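Local coordinates for protein demethylmenaquinone Methyltransferase (Thermus thermophilus, PDB 1J3L) that belongs to the RraA family, with a mixed alpha/beta subunit that assembles as a trimer of identical chains, at residues 20-25 with 109-114; 33-38 with 135-140. One frame throughout, in Å; residues are numbered along the deposited sequence.

Contact 1 (20-25 with 109-114)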
loop_
_atom_site.group_PDB
_atom_site.type_symbol
_atom_site.label_atom_id
_atom_site.label_comp_id
_atom_site.label_asym_id
_atom_site.label_seq_id
_atom_site.Cartn_x
_atom_site.Cartn_y
_atom_site.Cartn_z
HETATM N N MSE A 20 6.278 8.065 -3.105
HETATM C CA MSE A 20 5.643 7.106 -3.995
HETATM C C MSE A 20 4.524 6.378 -3.257
HETATM O O MSE A 20 4.660 5.213 -2.901
HETATM C CB MSE A 20 6.680 6.103 -4.528
HETATM C CG MSE A 20 6.122 5.117 -5.556
HETATM SE SE MSE A 20 4.746 5.900 -6.667
HETATM C CE MSE A 20 5.808 7.211 -7.582
ATOM N N VAL A 21 3.421 7.087 -3.026
ATOM C CA VAL A 21 2.261 6.538 -2.335
ATOM C C VAL A 21 1.128 6.287 -3.342
ATOM O O VAL A 21 -0.036 6.129 -2.978
ATOM C CB VAL A 21 1.778 7.495 -1.227
ATOM C CG1 VAL A 21 2.882 7.679 -0.200
ATOM C CG2 VAL A 21 1.389 8.844 -1.823
ATOM N N PHE A 22 1.493 6.272 -4.619
ATOM C CA PHE A 22 0.551 6.008 -5.695
ATOM C C PHE A 22 0.850 4.616 -6.253
ATOM O O PHE A 22 1.988 4.169 -6.229
ATOM C CB PHE A 22 0.709 7.028 -6.828
ATOM C CG PHE A 22 0.332 8.427 -6.454
ATOM C CD1 PHE A 22 1.215 9.238 -5.749
ATOM C CD2 PHE A 22 -0.903 8.953 -6.838
ATOM C CE1 PHE A 22 0.877 10.561 -5.432
ATOM C CE2 PHE A 22 -1.252 10.274 -6.525
ATOM C CZ PHE A 22 -0.359 11.079 -5.823
ATOM N N LYS A 23 -0.163 3.918 -6.738
ATOM C CA LYS A 23 0.091 2.611 -7.313
ATOM C C LYS A 23 0.391 2.864 -8.783
ATOM O O LYS A 23 -0.119 3.814 -9.363
ATOM C CB LYS A 23 -1.129 1.704 -7.163
ATOM C CG LYS A 23 -1.597 1.570 -5.719
ATOM C CD LYS A 23 -2.487 0.353 -5.501
ATOM C CE LYS A 23 -3.001 0.307 -4.065
ATOM N NZ LYS A 23 -3.587 -1.021 -3.707
ATOM N N SER A 24 1.249 2.044 -9.373
ATOM C CA SER A 24 1.579 2.205 -10.774
ATOM C C SER A 24 0.659 1.281 -11.565
ATOM O O SER A 24 0.711 0.063 -11.417
ATOM C CB SER A 24 3.049 1.844 -11.014
ATOM O OG SER A 24 3.511 2.373 -12.242
ATOM N N PHE A 25 -0.183 1.865 -12.409
ATOM C CA PHE A 25 -1.125 1.087 -13.203
ATOM C C PHE A 25 -0.779 1.049 -14.699
ATOM O O PHE A 25 -1.255 0.178 -15.427
ATOM C CB PHE A 25 -2.545 1.658 -13.039
ATOM C CG PHE A 25 -3.118 1.520 -11.651
ATOM C CD1 PHE A 25 -3.670 0.322 -11.224
ATOM C CD2 PHE A 25 -3.143 2.611 -10.787
ATOM C CE1 PHE A 25 -4.249 0.212 -9.959
ATOM C CE2 PHE A 25 -3.714 2.516 -9.527
ATOM C CZ PHE A 25 -4.272 1.312 -9.106
ATOM N N LEU A 109 -0.360 6.706 -12.643
ATOM C CA LEU A 109 -0.365 6.577 -11.192
ATOM C C LEU A 109 -1.721 6.971 -10.629
ATOM O O LEU A 109 -2.392 7.872 -11.142
ATOM C CB LEU A 109 0.704 7.472 -10.557
ATOM C CG LEU A 109 2.125 7.364 -11.103
ATOM C CD1 LEU A 109 3.082 8.279 -10.303
ATOM C CD2 LEU A 109 2.561 5.912 -11.029
ATOM N N ALA A 110 -2.128 6.281 -9.574
ATOM C CA ALA A 110 -3.389 6.570 -8.923
ATOM C C ALA A 110 -3.282 6.026 -7.511
ATOM O O ALA A 110 -2.376 5.251 -7.211
ATOM C CB ALA A 110 -4.530 5.903 -9.668
ATOM N N LEU A 111 -4.193 6.442 -6.641
ATOM C CA LEU A 111 -4.183 5.980 -5.261
ATOM C C LEU A 111 -4.780 4.584 -5.188
ATOM O O LEU A 111 -4.421 3.787 -4.327
ATOM C CB LEU A 111 -4.977 6.948 -4.372
ATOM C CG LEU A 111 -4.384 8.359 -4.251
ATOM C CD1 LEU A 111 -5.330 9.259 -3.473
ATOM C CD2 LEU A 111 -3.012 8.287 -3.580
ATOM N N ALA A 112 -5.685 4.288 -6.117
ATOM C CA ALA A 112 -6.332 2.990 -6.137
ATOM C C ALA A 112 -7.260 2.819 -7.316
ATOM O O ALA A 112 -7.603 3.779 -8.012
ATOM C CB ALA A 112 -7.122 2.789 -4.845
ATOM N N ALA A 113 -7.645 1.571 -7.549
ATOM C CA ALA A 113 -8.601 1.261 -8.600
ATOM C C ALA A 113 -9.965 1.143 -7.896
ATOM O O ALA A 113 -10.036 0.824 -6.710
ATOM C CB ALA A 113 -8.230 -0.064 -9.295
ATOM N N THR A 114 -11.038 1.410 -8.623
ATOM C CA THR A 114 -12.387 1.326 -8.074
ATOM C C THR A 114 -13.293 0.976 -9.258
ATOM O O THR A 114 -13.010 1.364 -10.398
ATOM C CB THR A 114 -12.811 2.671 -7.429
ATOM O OG1 THR A 114 -13.779 2.429 -6.402
ATOM C CG2 THR A 114 -13.417 3.609 -8.472
#

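Contact 2 (33-38 with 135-140)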
loop_
_atom_site.group_PDB
_atom_site.type_symbol
_atom_site.label_atom_id
_atom_site.label_comp_id
_atom_site.label_asym_id
_atom_site.label_seq_id
_atom_site.Cartn_x
_atom_site.Cartn_y
_atom_site.Cartn_z
ATOM N N GLY A 33 7.459 14.875 -17.930
ATOM C CA GLY A 33 6.947 15.816 -18.909
ATOM C C GLY A 33 6.438 17.123 -18.339
ATOM O O GLY A 33 6.408 17.322 -17.119
ATOM N N ARG A 34 6.048 18.024 -19.238
ATOM C CA ARG A 34 5.510 19.314 -18.855
ATOM C C ARG A 34 4.150 19.047 -18.212
ATOM O O ARG A 34 3.302 18.377 -18.801
ATOM C CB ARG A 34 5.347 20.208 -20.093
ATOM C CG ARG A 34 4.957 21.640 -19.761
ATOM C CD ARG A 34 4.772 22.497 -21.011
ATOM N NE ARG A 34 4.547 23.903 -20.672
ATOM C CZ ARG A 34 5.491 24.735 -20.233
ATOM N NH1 ARG A 34 6.736 24.313 -20.077
ATOM N NH2 ARG A 34 5.191 25.993 -19.949
ATOM N N VAL A 35 3.952 19.573 -17.009
ATOM C CA VAL A 35 2.715 19.387 -16.265
ATOM C C VAL A 35 1.514 20.174 -16.776
ATOM O O VAL A 35 1.612 21.340 -17.157
ATOM C CB VAL A 35 2.909 19.744 -14.755
ATOM C CG1 VAL A 35 1.587 19.683 -14.025
ATOM C CG2 VAL A 35 3.901 18.792 -14.110
ATOM N N ARG A 36 0.375 19.496 -16.761
ATOM C CA ARG A 36 -0.909 20.046 -17.160
ATOM C C ARG A 36 -1.787 19.629 -15.978
ATOM O O ARG A 36 -1.786 18.463 -15.592
ATOM C CB ARG A 36 -1.390 19.362 -18.437
ATOM C CG ARG A 36 -2.442 20.131 -19.184
ATOM C CD ARG A 36 -1.829 21.162 -20.115
ATOM N NE ARG A 36 -2.862 22.040 -20.651
ATOM C CZ ARG A 36 -3.889 21.633 -21.392
ATOM N NH1 ARG A 36 -4.028 20.351 -21.698
ATOM N NH2 ARG A 36 -4.784 22.512 -21.817
ATOM N N THR A 37 -2.530 20.558 -15.394
ATOM C CA THR A 37 -3.350 20.218 -14.239
ATOM C C THR A 37 -4.842 20.214 -14.498
ATOM O O THR A 37 -5.328 20.725 -15.512
ATOM C CB THR A 37 -3.098 21.179 -13.065
ATOM O OG1 THR A 37 -3.579 22.490 -13.404
ATOM C CG2 THR A 37 -1.610 21.248 -12.754
ATOM N N LEU A 38 -5.564 19.643 -13.542
ATOM C CA LEU A 38 -7.005 19.542 -13.620
ATOM C C LEU A 38 -7.550 19.212 -12.236
ATOM O O LEU A 38 -6.994 18.379 -11.514
ATOM C CB LEU A 38 -7.369 18.448 -14.617
ATOM C CG LEU A 38 -8.822 18.170 -14.956
ATOM C CD1 LEU A 38 -9.495 19.441 -15.440
ATOM C CD2 LEU A 38 -8.870 17.088 -16.028
ATOM N N VAL A 135 1.830 19.326 -1.210
ATOM C CA VAL A 135 2.677 19.878 -2.256
ATOM C C VAL A 135 1.889 20.575 -3.357
ATOM O O VAL A 135 0.853 20.091 -3.813
ATOM C CB VAL A 135 3.567 18.789 -2.878
ATOM C CG1 VAL A 135 4.400 19.372 -3.998
ATOM C CG2 VAL A 135 4.473 18.208 -1.817
ATOM N N GLU A 136 2.396 21.729 -3.769
ATOM C CA GLU A 136 1.769 22.528 -4.810
ATOM C C GLU A 136 2.187 22.027 -6.190
ATOM O O GLU A 136 3.373 21.848 -6.467
ATOM C CB GLU A 136 2.172 24.001 -4.640
ATOM C CG GLU A 136 1.661 24.941 -5.730
ATOM C CD GLU A 136 2.101 26.392 -5.524
ATOM O OE1 GLU A 136 3.324 26.661 -5.552
ATOM O OE2 GLU A 136 1.220 27.263 -5.335
ATOM N N VAL A 137 1.209 21.785 -7.055
ATOM C CA VAL A 137 1.507 21.336 -8.409
ATOM C C VAL A 137 1.061 22.435 -9.352
ATOM O O VAL A 137 -0.097 22.840 -9.351
ATOM C CB VAL A 137 0.795 20.022 -8.735
ATOM C CG1 VAL A 137 1.094 19.621 -10.172
ATOM C CG2 VAL A 137 1.282 18.929 -7.776
ATOM N N LEU A 138 1.995 22.928 -10.150
ATOM C CA LEU A 138 1.693 24.032 -11.043
ATOM C C LEU A 138 1.670 23.711 -12.523
ATOM O O LEU A 138 2.503 22.959 -13.033
ATOM C CB LEU A 138 2.696 25.172 -10.816
ATOM C CG LEU A 138 2.764 25.866 -9.453
ATOM C CD1 LEU A 138 3.960 26.796 -9.444
ATOM C CD2 LEU A 138 1.487 26.643 -9.176
ATOM N N PRO A 139 0.697 24.287 -13.235
ATOM C CA PRO A 139 0.600 24.054 -14.669
ATOM C C PRO A 139 1.884 24.677 -15.212
ATOM O O PRO A 139 2.219 25.811 -14.848
ATOM C CB PRO A 139 -0.625 24.870 -15.071
ATOM C CG PRO A 139 -1.425 24.965 -13.805
ATOM C CD PRO A 139 -0.370 25.191 -12.774
ATOM N N GLY A 140 2.619 23.943 -16.042
ATOM C CA GLY A 140 3.833 24.500 -16.604
ATOM C C GLY A 140 5.126 24.065 -15.957
ATOM O O GLY A 140 6.208 24.405 -16.443
#

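Contact 1 (20-25 with 109-114)
A short antiparallel bridge at the border of the mixed sheet joins strand 23-24 to strand 107-110. Lys23 and Ala110 form its hydrogen-bonded pair. The donor Lys23 N lies nearly on the C=O axis of Ala110 O, at 2.6 Å, and Ala110 N returns a longer bond of 3.2 Å to Lys23 O within that carbonyl's plane. Lys23 O also receives a CA-H...O contact from Leu109, whose non-hydrogen-bonded partner is Ser24. On the face of Ser24 and Leu109, the leucine CD2 branch lies against the serine. The Leu109 CD1 branch is met by the methyl end of selenomethionine Met20, Met20 CE to Leu109 CD1 4.0 Å, because the Met20 chain bends at chi2 and chi3. The Phe22 ring meets Leu111 face-on: CD2 of the leucine sits over one face, 4.2 Å from the ring centroid and 23° off the normal, a CH-pi contact offset toward the rim. On the face of Lys23 and Ala110, Phe25 swings CG anti to its carbonyl carbon (chi1 -66°). Its CE2 then comes 3.5 Å from Ala110 CB and its CZ 3.7 Å from Ala113 N. Beyond the bridge, Leu109 pairs with strand 88-92, Leu150 of strand 149-153 covers Met20 and Leu109, and helix 98-101 with Val95 of strand 94-95 packs on Phe25.

Contact 2 (33-38 with 135-140)
Gly140, Thr37 and Val35 bury the most surface where the loop after strand 135-137 turns in against strand 31-39. Gly140 N donates to Val35 O at 3.0 Å, the single hydrogen bond across the pair. It is straight at the hydrogen (166°), yet the donor stands 34° out of the carbonyl plane, so the N-H does not point at a lone pair of Val35 O. Gly140 adopts a positive phi, and its own carbonyl lies over one face of the Arg34 guanidinium, offset toward the rim, with NH1 3.7 Å from Gly140 O. This approach over the face is not a hydrogen bond, though the charge and the carbonyl dipole probably attract. The extended Arg34 chain, straight from CG to NE, carries the group alongside the loop. Val35 directs its side chain at the loop. Its CG1, anti to the backbone N, comes 3.5 Å from Leu138 O and touches Val137 CG1 at 3.9 Å, the two valines crossing at about a right angle. Thr37, two residues on, presents the same side of the strand. Its OG1 occupies the crowded position between N and carbonyl carbon (chi1 68°) and brushes Pro139 CG at 3.3 Å, while its polar need is met by a hydrogen bond to Val128 O. Thr37 CG2 lies 3.8 Å from Pro139 N and also faces Val137 CG1; the Val137 side chain packs in turn on Phe61 of strand 58-63. The arrangement is that of a loop leading from a beta-hairpin, strands 130-132 and 135-137, into a sheet: the bond from Gly140, followed by the pairings of Ser141 with Val35 and Leu143 with Gly33, brings strand 142-146 antiparallel onto strand 31-39.

How the contacts relate
Both contacts reach the same mixed sheet, but on opposite sides of the chain's centre; their centres are about 18 Å apart and they do not touch. Strands 23-24 and 31-39 follow each other in the chain, and the four segments alternate along it. Each contact is partly buried. Contact 1 is the larger, a true antiparallel strand pair with two backbone bonds and two aromatic rings in contact with alanines and leucines; neighbouring subunits of the trimer come within reach of it. Contact 2 sets a loop against a strand with one bond, aliphatic methyls and an arginine, and no other chain of the assembly touches it.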